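Local coordinates for protein member of s1p family of ribosomal proteins (Pyrococcus furiosus, PDB 5YH1) that probably acts as an exonuclease of the DHH family, binding manganese and nucleic acid, and is seen here as its DHH-domain fragment, at residues 246-249 and 250-254; 288-291 and 292-296. All coordinates share one frame; numbering follows the deposited sequence.

Contact 1. Residues 246-249 and 250-254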
ATOM      1  N   LYS A 246     -26.538  10.106  28.638  1.00 37.01           N
ATOM      2  CA  LYS A 246     -25.989  11.082  27.690  1.00 37.68           C
ATOM      3  C   LYS A 246     -26.853  11.287  26.445  1.00 36.28           C
ATOM      4  O   LYS A 246     -26.421  11.951  25.515  1.00 37.51           O
ATOM      5  CB  LYS A 246     -24.566  10.689  27.267  1.00 37.65           C
ATOM      6  CG  LYS A 246     -23.584  10.678  28.424  1.00 38.15           C
ATOM      7  CD  LYS A 246     -22.130  10.664  27.976  1.00 38.09           C
ATOM      8  CE  LYS A 246     -21.230  10.269  29.140  1.00 37.43           C
ATOM      9  NZ  LYS A 246     -19.783  10.498  28.890  1.00 37.43           N
ATOM     10  N   GLY A 247     -28.052  10.711  26.422  1.00 35.89           N
ATOM     11  CA  GLY A 247     -29.002  10.929  25.335  1.00 34.37           C
ATOM     12  C   GLY A 247     -28.870   9.951  24.188  1.00 35.18           C
ATOM     13  O   GLY A 247     -29.439  10.163  23.122  1.00 34.05           O
ATOM     14  N   LEU A 248     -28.118   8.872  24.395  1.00 34.54           N
ATOM     15  CA  LEU A 248     -27.947   7.859  23.358  1.00 34.03           C
ATOM     16  C   LEU A 248     -28.848   6.670  23.637  1.00 34.03           C
ATOM     17  O   LEU A 248     -28.625   5.924  24.589  1.00 35.45           O
ATOM     18  CB  LEU A 248     -26.492   7.391  23.305  1.00 34.17           C
ATOM     19  CG  LEU A 248     -25.446   8.449  22.963  1.00 35.04           C
ATOM     20  CD1 LEU A 248     -24.049   7.879  23.164  1.00 35.50           C
ATOM     21  CD2 LEU A 248     -25.630   8.943  21.538  1.00 35.23           C
ATOM     22  N   ASP A 249     -29.863   6.481  22.812  1.00 34.88           N
ATOM     23  CA  ASP A 249     -30.695   5.290  22.932  1.00 36.29           C
ATOM     24  C   ASP A 249     -30.080   4.166  22.099  1.00 36.00           C
ATOM     25  O   ASP A 249     -29.002   4.323  21.523  1.00 34.87           O
ATOM     26  CB  ASP A 249     -32.159   5.582  22.553  1.00 37.28           C
ATOM     27  CG  ASP A 249     -32.343   5.908  21.087  1.00 39.35           C
ATOM     28  OD1 ASP A 249     -31.557   5.435  20.244  1.00 38.89           O
ATOM     29  OD2 ASP A 249     -33.305   6.637  20.774  1.00 42.13           O
ATOM     30  N   GLU A 250     -30.781   3.044  22.018  1.00 35.61           N
ATOM     31  CA  GLU A 250     -30.231   1.843  21.404  1.00 37.70           C
ATOM     32  C   GLU A 250     -30.065   1.993  19.887  1.00 36.87           C
ATOM     33  O   GLU A 250     -29.152   1.408  19.298  1.00 33.08           O
ATOM     34  CB  GLU A 250     -31.091   0.627  21.745  1.00 39.81           C
ATOM     35  CG  GLU A 250     -31.738   0.733  23.134  1.00 44.20           C
ATOM     36  CD  GLU A 250     -31.650  -0.531  23.937  1.00 44.83           C
ATOM     37  OE1 GLU A 250     -31.407  -1.600  23.352  1.00 50.18           O
ATOM     38  OE2 GLU A 250     -31.828  -0.444  25.164  1.00 45.51           O
ATOM     39  N   GLU A 251     -30.932   2.791  19.265  1.00 36.41           N
ATOM     40  CA  GLU A 251     -30.836   3.031  17.832  1.00 37.40           C
ATOM     41  C   GLU A 251     -29.695   3.980  17.523  1.00 33.38           C
ATOM     42  O   GLU A 251     -29.020   3.802  16.524  1.00 33.59           O
ATOM     43  CB  GLU A 251     -32.160   3.547  17.257  1.00 41.83           C
ATOM     44  CG  GLU A 251     -33.315   2.543  17.359  1.00 47.13           C
ATOM     45  CD  GLU A 251     -32.945   1.141  16.873  1.00 52.27           C
ATOM     46  OE1 GLU A 251     -32.435   1.007  15.735  1.00 56.48           O
ATOM     47  OE2 GLU A 251     -33.157   0.165  17.633  1.00 57.81           O
ATOM     48  N   ASP A 252     -29.472   4.971  18.385  1.00 30.49           N
ATOM     49  CA  ASP A 252     -28.313   5.849  18.271  1.00 29.58           C
ATOM     50  C   ASP A 252     -27.023   5.023  18.299  1.00 28.98           C
ATOM     51  O   ASP A 252     -26.117   5.241  17.493  1.00 28.27           O
ATOM     52  CB  ASP A 252     -28.262   6.856  19.418  1.00 30.51           C
ATOM     53  CG  ASP A 252     -29.421   7.847  19.402  1.00 32.74           C
ATOM     54  OD1 ASP A 252     -29.904   8.208  18.312  1.00 33.85           O
ATOM     55  OD2 ASP A 252     -29.829   8.283  20.501  1.00 33.31           O
ATOM     56  N   LEU A 253     -26.949   4.087  19.243  1.00 27.35           N
ATOM     57  CA  LEU A 253     -25.761   3.264  19.422  1.00 28.23           C
ATOM     58  C   LEU A 253     -25.499   2.425  18.184  1.00 28.05           C
ATOM     59  O   LEU A 253     -24.363   2.317  17.754  1.00 27.52           O
ATOM     60  CB  LEU A 253     -25.890   2.376  20.667  1.00 27.26           C
ATOM     61  CG  LEU A 253     -25.903   3.172  21.980  1.00 27.06           C
ATOM     62  CD1 LEU A 253     -26.414   2.344  23.145  1.00 27.35           C
ATOM     63  CD2 LEU A 253     -24.525   3.741  22.291  1.00 27.64           C
ATOM     64  N   LYS A 254     -26.551   1.839  17.618  1.00 29.46           N
ATOM     65  CA  LYS A 254     -26.428   1.058  16.388  1.00 30.81           C
ATOM     66  C   LYS A 254     -25.906   1.873  15.202  1.00 29.89           C
ATOM     67  O   LYS A 254     -25.099   1.375  14.417  1.00 27.53           O
ATOM     68  CB  LYS A 254     -27.760   0.419  16.026  1.00 33.67           C
ATOM     69  CG  LYS A 254     -28.057  -0.794  16.886  1.00 39.00           C
ATOM     70  CD  LYS A 254     -29.413  -1.394  16.571  1.00 42.82           C
ATOM     71  CE  LYS A 254     -29.556  -2.761  17.217  1.00 46.76           C
ATOM     72  NZ  LYS A 254     -30.979  -3.046  17.562  1.00 49.32           N
TER
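D249 and D252 exchange bonds as a capping box at the start of helix 250-267, and these bonds are the tight part of the contact. D249 is the N-cap: with chi1 at 67° its carboxylate is turned back over the first turn. There OD1 accepts from the N of D252 at 2.8 Å, met nearly along the C-O axis. The same oxygen accepts more weakly from the N of E251 at 2.9 Å. In return D252 OD2 takes the N-H of D249 at 2.9 Å on its anti side, 30° out of the carboxylate plane. The first backbone bond of the helix, L253 N to D249 O, closes the turn at 3.1 Å. The leucines touch only lightly, L248 CD2 to D252 CB at 4.0 Å and L248 CD1 to L253 CD2 at 4.3 Å; both are buried, packing on A243 of the preceding helix 234-245. On the solvent side E251 and K254 form only a long salt bridge, 3.9 Å from NZ to OE2. E250 OE2 makes a salt bridge to K244 of helix 234-245. G247, at positive phi, is the C-prime residue of the Schellman motif that ends that helix, and D249, two residues on, caps the next. The two carboxylates stack with planes 10° apart and D249 OD1 3.3 Å from D252 OD2; this proximity of like charge is probably offset by the N-H groups they accept and by the positive helix N-terminus.

Contact 2. Residues 288-291 and 292-296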
ATOM      1  N   ARG A 288     -20.344  18.584  16.042  1.00 32.13           N
ATOM      2  CA  ARG A 288     -19.539  17.778  15.120  1.00 31.21           C
ATOM      3  C   ARG A 288     -19.932  16.298  15.170  1.00 30.09           C
ATOM      4  O   ARG A 288     -19.999  15.638  14.130  1.00 29.07           O
ATOM      5  CB  ARG A 288     -18.044  17.938  15.405  1.00 31.47           C
ATOM      6  CG  ARG A 288     -17.158  17.141  14.457  1.00 30.99           C
ATOM      7  CD  ARG A 288     -15.707  17.542  14.606  1.00 31.27           C
ATOM      8  NE  ARG A 288     -15.514  18.943  14.254  1.00 31.25           N
ATOM      9  CZ  ARG A 288     -14.430  19.651  14.541  1.00 30.56           C
ATOM     10  NH1 ARG A 288     -13.409  19.093  15.165  1.00 32.29           N
ATOM     11  NH2 ARG A 288     -14.358  20.918  14.180  1.00 31.10           N
ATOM     12  N   HIS A 289     -20.203  15.785  16.370  1.00 29.24           N
ATOM     13  CA  HIS A 289     -20.664  14.415  16.504  1.00 28.73           C
ATOM     14  C   HIS A 289     -21.943  14.218  15.696  1.00 29.21           C
ATOM     15  O   HIS A 289     -22.068  13.255  14.937  1.00 29.75           O
ATOM     16  CB  HIS A 289     -20.892  14.042  17.978  1.00 28.17           C
ATOM     17  CG  HIS A 289     -21.732  12.825  18.161  1.00 26.97           C
ATOM     18  ND1 HIS A 289     -21.200  11.556  18.231  1.00 28.10           N
ATOM     19  CD2 HIS A 289     -23.074  12.678  18.269  1.00 27.79           C
ATOM     20  CE1 HIS A 289     -22.177  10.678  18.375  1.00 27.55           C
ATOM     21  NE2 HIS A 289     -23.325  11.332  18.404  1.00 27.86           N
ATOM     22  N   ARG A 290     -22.893  15.129  15.867  1.00 30.52           N
ATOM     23  CA  ARG A 290     -24.169  15.046  15.149  1.00 32.52           C
ATOM     24  C   ARG A 290     -23.994  15.141  13.645  1.00 30.29           C
ATOM     25  O   ARG A 290     -24.564  14.352  12.908  1.00 30.03           O
ATOM     26  CB  ARG A 290     -25.138  16.129  15.616  1.00 35.63           C
ATOM     27  CG  ARG A 290     -25.909  15.719  16.846  1.00 41.76           C
ATOM     28  CD  ARG A 290     -26.597  16.898  17.504  1.00 46.24           C
ATOM     29  NE  ARG A 290     -27.492  16.429  18.557  1.00 52.79           N
ATOM     30  CZ  ARG A 290     -28.042  17.197  19.494  1.00 57.19           C
ATOM     31  NH1 ARG A 290     -27.791  18.502  19.545  1.00 57.93           N
ATOM     32  NH2 ARG A 290     -28.848  16.643  20.395  1.00 59.27           N
HETATM   33  N   MSE A 291     -23.198  16.096  13.190  1.00 30.44           N
HETATM   34  CA  MSE A 291     -22.966  16.258  11.743  1.00 32.44           C
HETATM   35  C   MSE A 291     -22.342  15.025  11.141  1.00 29.94           C
HETATM   36  O   MSE A 291     -22.752  14.582  10.078  1.00 31.21           O
HETATM   37  CB  MSE A 291     -22.130  17.497  11.478  1.00 35.13           C
HETATM   38  CG  MSE A 291     -22.977  18.742  11.737  1.00 39.48           C
HETATM   39 SE   MSE A 291     -21.938  20.360  11.284  1.00 50.56          SE
HETATM   40  CE  MSE A 291     -20.817  20.674  12.864  1.00 47.87           C
ATOM     41  N   LEU A 292     -21.373  14.429  11.825  1.00 29.56           N
ATOM     42  CA  LEU A 292     -20.765  13.182  11.338  1.00 27.92           C
ATOM     43  C   LEU A 292     -21.751  12.021  11.306  1.00 29.08           C
ATOM     44  O   LEU A 292     -21.929  11.397  10.267  1.00 29.68           O
ATOM     45  CB  LEU A 292     -19.553  12.812  12.178  1.00 27.14           C
ATOM     46  CG  LEU A 292     -18.335  13.706  11.966  1.00 27.13           C
ATOM     47  CD1 LEU A 292     -17.284  13.430  13.020  1.00 27.14           C
ATOM     48  CD2 LEU A 292     -17.752  13.521  10.570  1.00 27.34           C
ATOM     49  N   VAL A 293     -22.398  11.727  12.431  1.00 30.19           N
ATOM     50  CA  VAL A 293     -23.293  10.569  12.492  1.00 31.60           C
ATOM     51  C   VAL A 293     -24.532  10.746  11.609  1.00 33.02           C
ATOM     52  O   VAL A 293     -24.924   9.812  10.908  1.00 33.91           O
ATOM     53  CB  VAL A 293     -23.699  10.234  13.941  1.00 33.27           C
ATOM     54  CG1 VAL A 293     -24.752   9.130  13.973  1.00 33.82           C
ATOM     55  CG2 VAL A 293     -22.474   9.804  14.731  1.00 33.69           C
ATOM     56  N   GLU A 294     -25.126  11.941  11.616  1.00 34.80           N
ATOM     57  CA  GLU A 294     -26.311  12.216  10.785  1.00 35.93           C
ATOM     58  C   GLU A 294     -25.952  12.406   9.321  1.00 34.28           C
ATOM     59  O   GLU A 294     -26.772  12.152   8.445  1.00 36.29           O
ATOM     60  CB  GLU A 294     -27.081  13.443  11.295  1.00 40.22           C
ATOM     61  CG  GLU A 294     -27.672  13.267  12.691  1.00 44.17           C
ATOM     62  CD  GLU A 294     -28.282  14.549  13.262  1.00 49.21           C
ATOM     63  OE1 GLU A 294     -28.325  15.585  12.555  1.00 51.74           O
ATOM     64  OE2 GLU A 294     -28.721  14.518  14.435  1.00 52.97           O
ATOM     65  N   GLY A 295     -24.734  12.857   9.047  1.00 32.25           N
ATOM     66  CA  GLY A 295     -24.255  12.933   7.674  1.00 32.26           C
ATOM     67  C   GLY A 295     -23.923  11.570   7.084  1.00 32.91           C
ATOM     68  O   GLY A 295     -24.238  11.292   5.924  1.00 34.53           O
ATOM     69  N   ILE A 296     -23.290  10.711   7.883  1.00 30.99           N
ATOM     70  CA  ILE A 296     -22.718   9.465   7.370  1.00 29.02           C
ATOM     71  C   ILE A 296     -23.721   8.314   7.406  1.00 28.29           C
ATOM     72  O   ILE A 296     -23.804   7.537   6.454  1.00 27.45           O
ATOM     73  CB  ILE A 296     -21.415   9.089   8.133  1.00 28.90           C
ATOM     74  CG1 ILE A 296     -20.347  10.167   7.908  1.00 27.87           C
ATOM     75  CG2 ILE A 296     -20.898   7.722   7.698  1.00 27.44           C
ATOM     76  CD1 ILE A 296     -19.194  10.125   8.886  1.00 28.14           C
TER
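H289 and V293 meet one turn apart in helix 286-311 through a CH-pi contact. The methyl CG2 of V293 lies over one face of the imidazole, 4.1 Å from the ring centroid and offset toward the rim, with CE1 of H289 the closest ring atom at 3.8 Å. The side chain of H289 leaves the helix with CG anti to the backbone N (chi1 163°), and its ring, turned across the CB-CG bond (chi2 90°), presents that face to the methyl; ND1 is bonded to the carbonyl O of E278, which ties down the ring's orientation. Apolar contact is also made by R288 and L292, which run side by side, CG of R288 4.0 Å from CD1 of L292. Along the exposed side R290 and E294 likewise point the same way, but R290 NE is 4.7 Å from E294 OE2, too far for a salt bridge, so any attraction between the opposite charges is probably weak. Backbone bonds supply the regular i to i+4 pattern; G295 N to the O of selenomethionine M291 is bent, at 136°, although only 2.8 Å long. At the second subunit, R288 NE bonds to the carbonyl O of its A153, on which M291 and L292 also pack. I296 touches both R150 of that subunit and V259 of helix 250-267, the same neighbouring helix on which H289 packs through I256.

Helix 250-267 is common to both contacts: contact 1 forms its start, and contact 2 packs on its later residues from helix 286-311. Their centres lie about 14 Å apart. In contact 1 L248 and L253 are buried, while its charged residues are partly or fully exposed; contact 2 buries H289, L292, V293 and I296 and exposes R290 and E294. Contact 1 is a helix beginning, so its chemistry is polar, carboxylates taking backbone N-H groups. Contact 2 lies within a helix whose backbone is already paired, leaving side chains to pack on a neighbouring helix and another subunit. No other protein chain of the assembly touches contact 1, where the side chain of L253 is about 12 Å from those of the manganese ligands D67 and D229.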